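Local atomic coordinates of single-stranded-DNA-specific exonuclease RecJ (Thermus thermophilus, PDB entry 2ZXR), a protein that degrades single-stranded DNA as an exonuclease working in the 5' to 3' direction and needs divalent metal ions for activity. Residues P435-L440 against K485-L490; Q442-L447 against G507-N512. One frame throughout, in Å; residues are numbered along the deposited sequence.

Interaction 1: P435-L440 against K485-L490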
ATOM      1  N   PRO A 435      -5.913  -1.670 -19.645  1.00 27.13           N
ATOM      2  CA  PRO A 435      -5.829  -2.258 -20.994  1.00 27.70           C
ATOM      3  C   PRO A 435      -7.220  -2.596 -21.501  1.00 27.19           C
ATOM      4  O   PRO A 435      -8.190  -2.439 -20.772  1.00 27.69           O
ATOM      5  CB  PRO A 435      -4.995  -3.524 -20.773  1.00 28.08           C
ATOM      6  CG  PRO A 435      -4.078  -3.125 -19.666  1.00 28.33           C
ATOM      7  CD  PRO A 435      -5.072  -2.435 -18.710  1.00 28.02           C
ATOM      8  N   GLU A 436      -7.321  -3.053 -22.749  1.00 28.20           N
ATOM      9  CA  GLU A 436      -8.620  -3.433 -23.311  1.00 27.96           C
ATOM     10  C   GLU A 436      -9.085  -4.696 -22.583  1.00 27.12           C
ATOM     11  O   GLU A 436      -8.271  -5.464 -22.037  1.00 24.78           O
ATOM     12  CB  GLU A 436      -8.515  -3.704 -24.822  1.00 30.42           C
ATOM     13  CG  GLU A 436      -8.176  -2.474 -25.663  1.00 34.26           C
ATOM     14  CD  GLU A 436      -9.358  -1.549 -25.877  1.00 37.75           C
ATOM     15  OE1 GLU A 436      -9.126  -0.382 -26.267  1.00 40.46           O
ATOM     16  OE2 GLU A 436     -10.523  -1.979 -25.670  1.00 38.74           O
ATOM     17  N   PRO A 437     -10.404  -4.923 -22.571  1.00 26.61           N
ATOM     18  CA  PRO A 437     -11.040  -6.071 -21.911  1.00 26.98           C
ATOM     19  C   PRO A 437     -10.431  -7.432 -22.241  1.00 25.93           C
ATOM     20  O   PRO A 437     -10.272  -8.273 -21.366  1.00 26.35           O
ATOM     21  CB  PRO A 437     -12.502  -5.967 -22.358  1.00 26.97           C
ATOM     22  CG  PRO A 437     -12.687  -4.490 -22.688  1.00 27.64           C
ATOM     23  CD  PRO A 437     -11.387  -4.119 -23.329  1.00 26.88           C
ATOM     24  N   GLY A 438     -10.072  -7.633 -23.502  1.00 26.27           N
ATOM     25  CA  GLY A 438      -9.519  -8.906 -23.914  1.00 26.06           C
ATOM     26  C   GLY A 438      -8.220  -9.289 -23.248  1.00 26.36           C
ATOM     27  O   GLY A 438      -7.863 -10.473 -23.206  1.00 26.11           O
ATOM     28  N   LEU A 439      -7.504  -8.297 -22.727  1.00 25.43           N
ATOM     29  CA  LEU A 439      -6.222  -8.553 -22.091  1.00 25.17           C
ATOM     30  C   LEU A 439      -6.263  -8.622 -20.555  1.00 23.95           C
ATOM     31  O   LEU A 439      -5.279  -8.984 -19.924  1.00 22.34           O
ATOM     32  CB  LEU A 439      -5.219  -7.474 -22.518  1.00 25.70           C
ATOM     33  CG  LEU A 439      -4.609  -7.420 -23.931  1.00 26.95           C
ATOM     34  CD1 LEU A 439      -3.891  -8.750 -24.197  1.00 28.15           C
ATOM     35  CD2 LEU A 439      -5.665  -7.137 -24.995  1.00 25.95           C
ATOM     36  N   LEU A 440      -7.400  -8.294 -19.953  1.00 23.60           N
ATOM     37  CA  LEU A 440      -7.488  -8.283 -18.492  1.00 23.23           C
ATOM     38  C   LEU A 440      -7.109  -9.568 -17.737  1.00 23.73           C
ATOM     39  O   LEU A 440      -6.463  -9.514 -16.688  1.00 24.69           O
ATOM     40  CB  LEU A 440      -8.874  -7.803 -18.079  1.00 23.06           C
ATOM     41  CG  LEU A 440      -9.173  -6.376 -18.578  1.00 23.42           C
ATOM     42  CD1 LEU A 440     -10.483  -5.905 -17.962  1.00 22.64           C
ATOM     43  CD2 LEU A 440      -8.011  -5.412 -18.198  1.00 21.06           C
ATOM     44  N   LYS A 485     -15.883   1.730 -21.454  1.00 45.03           N
ATOM     45  CA  LYS A 485     -15.245   1.064 -22.582  1.00 43.77           C
ATOM     46  C   LYS A 485     -15.394  -0.456 -22.447  1.00 42.48           C
ATOM     47  O   LYS A 485     -14.422  -1.197 -22.606  1.00 41.93           O
ATOM     48  CB  LYS A 485     -13.753   1.418 -22.646  1.00 44.67           C
ATOM     49  CG  LYS A 485     -13.409   2.895 -22.441  1.00 45.82           C
ATOM     50  CD  LYS A 485     -14.008   3.773 -23.521  1.00 46.16           C
ATOM     51  CE  LYS A 485     -13.646   5.229 -23.270  1.00 47.51           C
ATOM     52  NZ  LYS A 485     -14.385   6.175 -24.160  1.00 47.69           N
ATOM     53  N   GLY A 486     -16.599  -0.914 -22.125  1.00 41.20           N
ATOM     54  CA  GLY A 486     -16.830  -2.346 -21.985  1.00 40.75           C
ATOM     55  C   GLY A 486     -16.323  -3.017 -20.709  1.00 40.21           C
ATOM     56  O   GLY A 486     -16.464  -4.231 -20.552  1.00 40.27           O
ATOM     57  N   VAL A 487     -15.728  -2.256 -19.795  1.00 39.36           N
ATOM     58  CA  VAL A 487     -15.236  -2.842 -18.539  1.00 38.48           C
ATOM     59  C   VAL A 487     -16.218  -2.553 -17.408  1.00 38.75           C
ATOM     60  O   VAL A 487     -16.551  -1.394 -17.167  1.00 38.52           O
ATOM     61  CB  VAL A 487     -13.870  -2.256 -18.124  1.00 37.79           C
ATOM     62  CG1 VAL A 487     -13.519  -2.734 -16.726  1.00 37.93           C
ATOM     63  CG2 VAL A 487     -12.798  -2.658 -19.119  1.00 36.71           C
ATOM     64  N   ARG A 488     -16.673  -3.590 -16.703  1.00 39.60           N
ATOM     65  CA  ARG A 488     -17.616  -3.369 -15.614  1.00 40.49           C
ATOM     66  C   ARG A 488     -16.923  -2.942 -14.333  1.00 40.31           C
ATOM     67  O   ARG A 488     -15.988  -3.602 -13.873  1.00 41.50           O
ATOM     68  CB  ARG A 488     -18.461  -4.621 -15.325  1.00 41.47           C
ATOM     69  CG  ARG A 488     -19.574  -4.328 -14.300  1.00 43.07           C
ATOM     70  CD  ARG A 488     -20.683  -5.381 -14.270  1.00 44.43           C
ATOM     71  NE  ARG A 488     -20.469  -6.378 -13.232  1.00 44.47           N
ATOM     72  CZ  ARG A 488     -21.183  -6.485 -12.116  1.00 45.10           C
ATOM     73  NH1 ARG A 488     -22.189  -5.651 -11.874  1.00 46.35           N
ATOM     74  NH2 ARG A 488     -20.869  -7.419 -11.223  1.00 44.03           N
ATOM     75  N   VAL A 489     -17.402  -1.853 -13.742  1.00 39.37           N
ATOM     76  CA  VAL A 489     -16.823  -1.334 -12.514  1.00 38.43           C
ATOM     77  C   VAL A 489     -17.856  -1.200 -11.397  1.00 38.18           C
ATOM     78  O   VAL A 489     -19.000  -0.837 -11.647  1.00 38.77           O
ATOM     79  CB  VAL A 489     -16.073   0.025 -12.806  1.00 38.44           C
ATOM     80  CG1 VAL A 489     -16.620   0.659 -14.038  1.00 39.12           C
ATOM     81  CG2 VAL A 489     -16.165   0.980 -11.635  1.00 37.80           C
ATOM     82  N   LEU A 490     -17.440  -1.536 -10.175  1.00 37.50           N
ATOM     83  CA  LEU A 490     -18.272  -1.483  -8.978  1.00 36.75           C
ATOM     84  C   LEU A 490     -17.754  -0.356  -8.122  1.00 36.51           C
ATOM     85  O   LEU A 490     -16.539  -0.188  -7.974  1.00 35.94           O
ATOM     86  CB  LEU A 490     -18.160  -2.783  -8.195  1.00 37.42           C
ATOM     87  CG  LEU A 490     -18.533  -4.027  -8.988  1.00 38.90           C
ATOM     88  CD1 LEU A 490     -17.965  -5.257  -8.279  1.00 39.02           C
ATOM     89  CD2 LEU A 490     -20.055  -4.103  -9.135  1.00 40.00           C
TER
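Val487 CG2 meets Pro437 and Leu440 together, and this one methyl group makes up the buried, side-chain-packed part of the contact. It lies 4.0 Å from Pro437 CG on the proline ring and 4.2 Å from Leu440 CD1. Val487 CG1 is anti to the backbone N (chi1 171°), while CG2, anti to the carbonyl carbon, reaches both partners. A beta-branched valine suits the start of strand 487-492, and it also rests on Val522 and Leu434, continuing the buried layer in which Leu440 touches Tyr520.

The other side faces solvent, with Lys485 and Gly486 exposed. There the proline ring borders backbone instead of side chain, its CG 3.7 Å from Lys485 O. Lys485 starts toward the loop, but its end leads away from it. Lys485 and Gly486 have the positive phi angles of a type I' turn joining strands 479-484 and 487-492, a conformation that glycine adopts easily. Proline, lacking an N-H, fits the first residue of the 3-10 segment 437-439. The side-chain atoms that meet across the segments are all aliphatic carbons, so the loop is held against the hairpin of the OB domain by apolar packing with little directional constraint.

Interaction 2: Q442-L447 against G507-N512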
ATOM      1  N   GLN A 442      -5.000 -11.971 -18.623  1.00 23.35           N
ATOM      2  CA  GLN A 442      -3.558 -12.125 -18.674  1.00 25.35           C
ATOM      3  C   GLN A 442      -2.883 -11.088 -17.793  1.00 25.54           C
ATOM      4  O   GLN A 442      -1.906 -11.399 -17.105  1.00 24.91           O
ATOM      5  CB  GLN A 442      -3.037 -12.008 -20.120  1.00 27.81           C
ATOM      6  CG  GLN A 442      -1.500 -12.121 -20.262  1.00 30.49           C
ATOM      7  CD  GLN A 442      -0.950 -13.474 -19.822  1.00 33.38           C
ATOM      8  OE1 GLN A 442       0.263 -13.627 -19.596  1.00 34.95           O
ATOM      9  NE2 GLN A 442      -1.832 -14.469 -19.705  1.00 34.04           N
ATOM     10  N   VAL A 443      -3.377  -9.848 -17.834  1.00 25.04           N
ATOM     11  CA  VAL A 443      -2.780  -8.819 -17.004  1.00 24.83           C
ATOM     12  C   VAL A 443      -2.970  -9.229 -15.544  1.00 25.31           C
ATOM     13  O   VAL A 443      -2.043  -9.135 -14.746  1.00 24.40           O
ATOM     14  CB  VAL A 443      -3.415  -7.427 -17.241  1.00 24.30           C
ATOM     15  CG1 VAL A 443      -2.938  -6.440 -16.141  1.00 23.14           C
ATOM     16  CG2 VAL A 443      -2.981  -6.892 -18.631  1.00 23.89           C
ATOM     17  N   PHE A 444      -4.180  -9.674 -15.203  1.00 26.18           N
ATOM     18  CA  PHE A 444      -4.443 -10.101 -13.842  1.00 26.78           C
ATOM     19  C   PHE A 444      -3.491 -11.202 -13.414  1.00 26.97           C
ATOM     20  O   PHE A 444      -2.900 -11.108 -12.352  1.00 27.07           O
ATOM     21  CB  PHE A 444      -5.871 -10.599 -13.673  1.00 27.77           C
ATOM     22  CG  PHE A 444      -6.186 -11.003 -12.262  1.00 29.49           C
ATOM     23  CD1 PHE A 444      -6.571 -10.051 -11.323  1.00 30.13           C
ATOM     24  CD2 PHE A 444      -6.033 -12.337 -11.849  1.00 30.63           C
ATOM     25  CE1 PHE A 444      -6.804 -10.413  -9.976  1.00 30.77           C
ATOM     26  CE2 PHE A 444      -6.258 -12.715 -10.509  1.00 29.78           C
ATOM     27  CZ  PHE A 444      -6.644 -11.751  -9.576  1.00 30.35           C
ATOM     28  N   ARG A 445      -3.333 -12.245 -14.229  1.00 27.83           N
ATOM     29  CA  ARG A 445      -2.426 -13.341 -13.863  1.00 29.13           C
ATOM     30  C   ARG A 445      -0.984 -12.853 -13.731  1.00 29.30           C
ATOM     31  O   ARG A 445      -0.236 -13.357 -12.889  1.00 29.78           O
ATOM     32  CB  ARG A 445      -2.501 -14.507 -14.883  1.00 29.30           C
ATOM     33  CG  ARG A 445      -3.867 -15.235 -14.934  1.00 29.70           C
ATOM     34  CD  ARG A 445      -3.883 -16.448 -15.926  1.00 31.09           C
ATOM     35  NE  ARG A 445      -3.614 -16.039 -17.301  1.00 31.15           N
ATOM     36  CZ  ARG A 445      -4.528 -15.904 -18.266  1.00 29.93           C
ATOM     37  NH1 ARG A 445      -5.815 -16.161 -18.056  1.00 29.49           N
ATOM     38  NH2 ARG A 445      -4.143 -15.459 -19.447  1.00 29.19           N
ATOM     39  N   GLU A 446      -0.591 -11.858 -14.529  1.00 29.30           N
ATOM     40  CA  GLU A 446       0.785 -11.342 -14.457  1.00 29.04           C
ATOM     41  C   GLU A 446       1.061 -10.511 -13.192  1.00 28.77           C
ATOM     42  O   GLU A 446       2.184 -10.517 -12.677  1.00 28.97           O
ATOM     43  CB  GLU A 446       1.120 -10.536 -15.730  1.00 29.31           C
ATOM     44  CG  GLU A 446       1.383 -11.417 -16.972  1.00 30.31           C
ATOM     45  CD  GLU A 446       1.353 -10.638 -18.281  1.00 31.70           C
ATOM     46  OE1 GLU A 446       1.350  -9.389 -18.243  1.00 32.80           O
ATOM     47  OE2 GLU A 446       1.336 -11.272 -19.358  1.00 32.65           O
ATOM     48  N   LEU A 447       0.050  -9.799 -12.700  1.00 28.10           N
ATOM     49  CA  LEU A 447       0.172  -8.987 -11.483  1.00 28.73           C
ATOM     50  C   LEU A 447       0.196  -9.869 -10.229  1.00 29.80           C
ATOM     51  O   LEU A 447       0.623  -9.430  -9.161  1.00 30.33           O
ATOM     52  CB  LEU A 447      -1.013  -8.028 -11.357  1.00 26.87           C
ATOM     53  CG  LEU A 447      -1.036  -6.918 -12.404  1.00 27.43           C
ATOM     54  CD1 LEU A 447      -2.315  -6.100 -12.287  1.00 27.45           C
ATOM     55  CD2 LEU A 447       0.177  -6.045 -12.219  1.00 27.23           C
ATOM     56  N   GLY A 507      -8.947   2.318 -10.149  1.00 23.06           N
ATOM     57  CA  GLY A 507      -9.470   1.055  -9.678  1.00 24.10           C
ATOM     58  C   GLY A 507      -8.595  -0.173  -9.665  1.00 23.53           C
ATOM     59  O   GLY A 507      -7.593  -0.241 -10.360  1.00 23.82           O
ATOM     60  N   LEU A 508      -9.019  -1.157  -8.878  1.00 23.31           N
ATOM     61  CA  LEU A 508      -8.312  -2.428  -8.744  1.00 23.68           C
ATOM     62  C   LEU A 508      -8.852  -3.428  -9.759  1.00 23.39           C
ATOM     63  O   LEU A 508     -10.071  -3.629  -9.846  1.00 24.47           O
ATOM     64  CB  LEU A 508      -8.528  -2.986  -7.329  1.00 23.03           C
ATOM     65  CG  LEU A 508      -8.016  -2.095  -6.196  1.00 24.79           C
ATOM     66  CD1 LEU A 508      -8.745  -2.420  -4.850  1.00 25.09           C
ATOM     67  CD2 LEU A 508      -6.490  -2.315  -6.079  1.00 24.39           C
ATOM     68  N   LEU A 509      -7.957  -4.056 -10.511  1.00 23.22           N
ATOM     69  CA  LEU A 509      -8.357  -5.061 -11.493  1.00 24.16           C
ATOM     70  C   LEU A 509      -8.752  -6.277 -10.654  1.00 25.84           C
ATOM     71  O   LEU A 509      -7.931  -6.819  -9.911  1.00 24.60           O
ATOM     72  CB  LEU A 509      -7.187  -5.457 -12.397  1.00 23.25           C
ATOM     73  CG  LEU A 509      -7.503  -5.895 -13.841  1.00 26.37           C
ATOM     74  CD1 LEU A 509      -6.498  -6.920 -14.247  1.00 23.66           C
ATOM     75  CD2 LEU A 509      -8.934  -6.416 -14.029  1.00 24.18           C
ATOM     76  N   SER A 510      -9.990  -6.725 -10.786  1.00 26.73           N
ATOM     77  CA  SER A 510     -10.440  -7.847  -9.980  1.00 28.98           C
ATOM     78  C   SER A 510     -10.877  -9.071 -10.774  1.00 29.47           C
ATOM     79  O   SER A 510     -11.412  -8.962 -11.893  1.00 28.92           O
ATOM     80  CB  SER A 510     -11.613  -7.394  -9.109  1.00 28.72           C
ATOM     81  OG  SER A 510     -11.378  -6.091  -8.637  1.00 31.23           O
ATOM     82  N   GLU A 511     -10.643 -10.239 -10.176  1.00 30.42           N
ATOM     83  CA  GLU A 511     -11.064 -11.506 -10.765  1.00 31.20           C
ATOM     84  C   GLU A 511     -12.176 -11.938  -9.820  1.00 32.35           C
ATOM     85  O   GLU A 511     -11.900 -12.398  -8.713  1.00 32.75           O
ATOM     86  CB  GLU A 511      -9.940 -12.542 -10.745  1.00 31.01           C
ATOM     87  CG  GLU A 511     -10.339 -13.897 -11.377  1.00 31.69           C
ATOM     88  CD  GLU A 511      -9.184 -14.909 -11.425  1.00 31.58           C
ATOM     89  OE1 GLU A 511      -8.770 -15.396 -10.356  1.00 32.72           O
ATOM     90  OE2 GLU A 511      -8.678 -15.212 -12.534  1.00 32.06           O
ATOM     91  N   ASN A 512     -13.425 -11.757 -10.233  1.00 33.10           N
ATOM     92  CA  ASN A 512     -14.551 -12.132  -9.388  1.00 35.63           C
ATOM     93  C   ASN A 512     -15.120 -13.483  -9.805  1.00 37.17           C
ATOM     94  O   ASN A 512     -15.457 -13.700 -10.963  1.00 37.91           O
ATOM     95  CB  ASN A 512     -15.651 -11.063  -9.449  1.00 34.48           C
ATOM     96  CG  ASN A 512     -15.174  -9.717  -8.943  1.00 34.47           C
ATOM     97  OD1 ASN A 512     -14.429  -9.645  -7.977  1.00 32.16           O
ATOM     98  ND2 ASN A 512     -15.616  -8.646  -9.588  1.00 33.70           N
TER
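Phe444 and Leu509 mark the closest backbone approach, CA to CA 6.8 Å, where helix 442-447 runs across strand 507-512 at 101°. The two axes come within 8.9 Å of each other. Leu509 and Glu511 turn their side chains toward the helix, whereas the intervening Ser510 points away, following the usual alternation of a strand.

Leu509 supplies the buried half. Its CD1 methyl presses against the helix backbone, 3.7 Å from Phe444 N, and also packs on Phe444 CB and on Val443 CG1; the Leu509 and Val443 side chains cross at about a right angle. Leucine suits this place because its branched end can reach the backbone between two neighbouring side chains.

Phe444 has CG anti to the backbone N. Its ring carries Glu511 CB over one face, 3.7 Å from the ring centroid and 17° off the normal, a CH-pi contact. At the ring edge, in its plane, lies the carbonyl oxygen of Leu509, 3.8 Å from Phe444 CE1. The Glu511 side chain crosses that of Phe444 at about a right angle, its carboxylate plane tilted 38° from that of the ring and OE1 3.7 Å from Phe444 CE2. On the strand's other side, Ser510 OG donates to Leu508 O from above the carbonyl plane.

Phenylalanine thus serves a partly exposed position at the helix-strand contact, offering a face to an aliphatic CB and C-H edges to a carbonyl. With no hydrogen bond between helix and strand, their union rests on apolar packing and a CH-pi contact, with perhaps a weak electrostatic share from the Leu509 oxygen at the ring edge. OE2 of Glu511 finds its hydrogen bond with Tyr520 on the adjacent strand 517-528, and Tyr520 also touches the phenylalanine.

Interactions 1 and 2 are neighbouring parts of one interface, their centres about 10 Å apart, in which the loop and helix 440-447 after strand 426-433 lie against one mixed sheet of the RecJ OB domain. Leu440, the first residue of that helix, joins them: its O lies 3.6 Å from Leu509 CD1. Pro435 CG and Val443 CG2, 4.1 Å apart, add a second bridge. Tyr520, from strand 517-528 between strands 487-492 and 503-514, touches both Leu440 and Phe444. Neither interaction reaches the magnesium ion, which Asp84, Asp136, His160, His161 and Asp221 surround; both are structural packing away from that site.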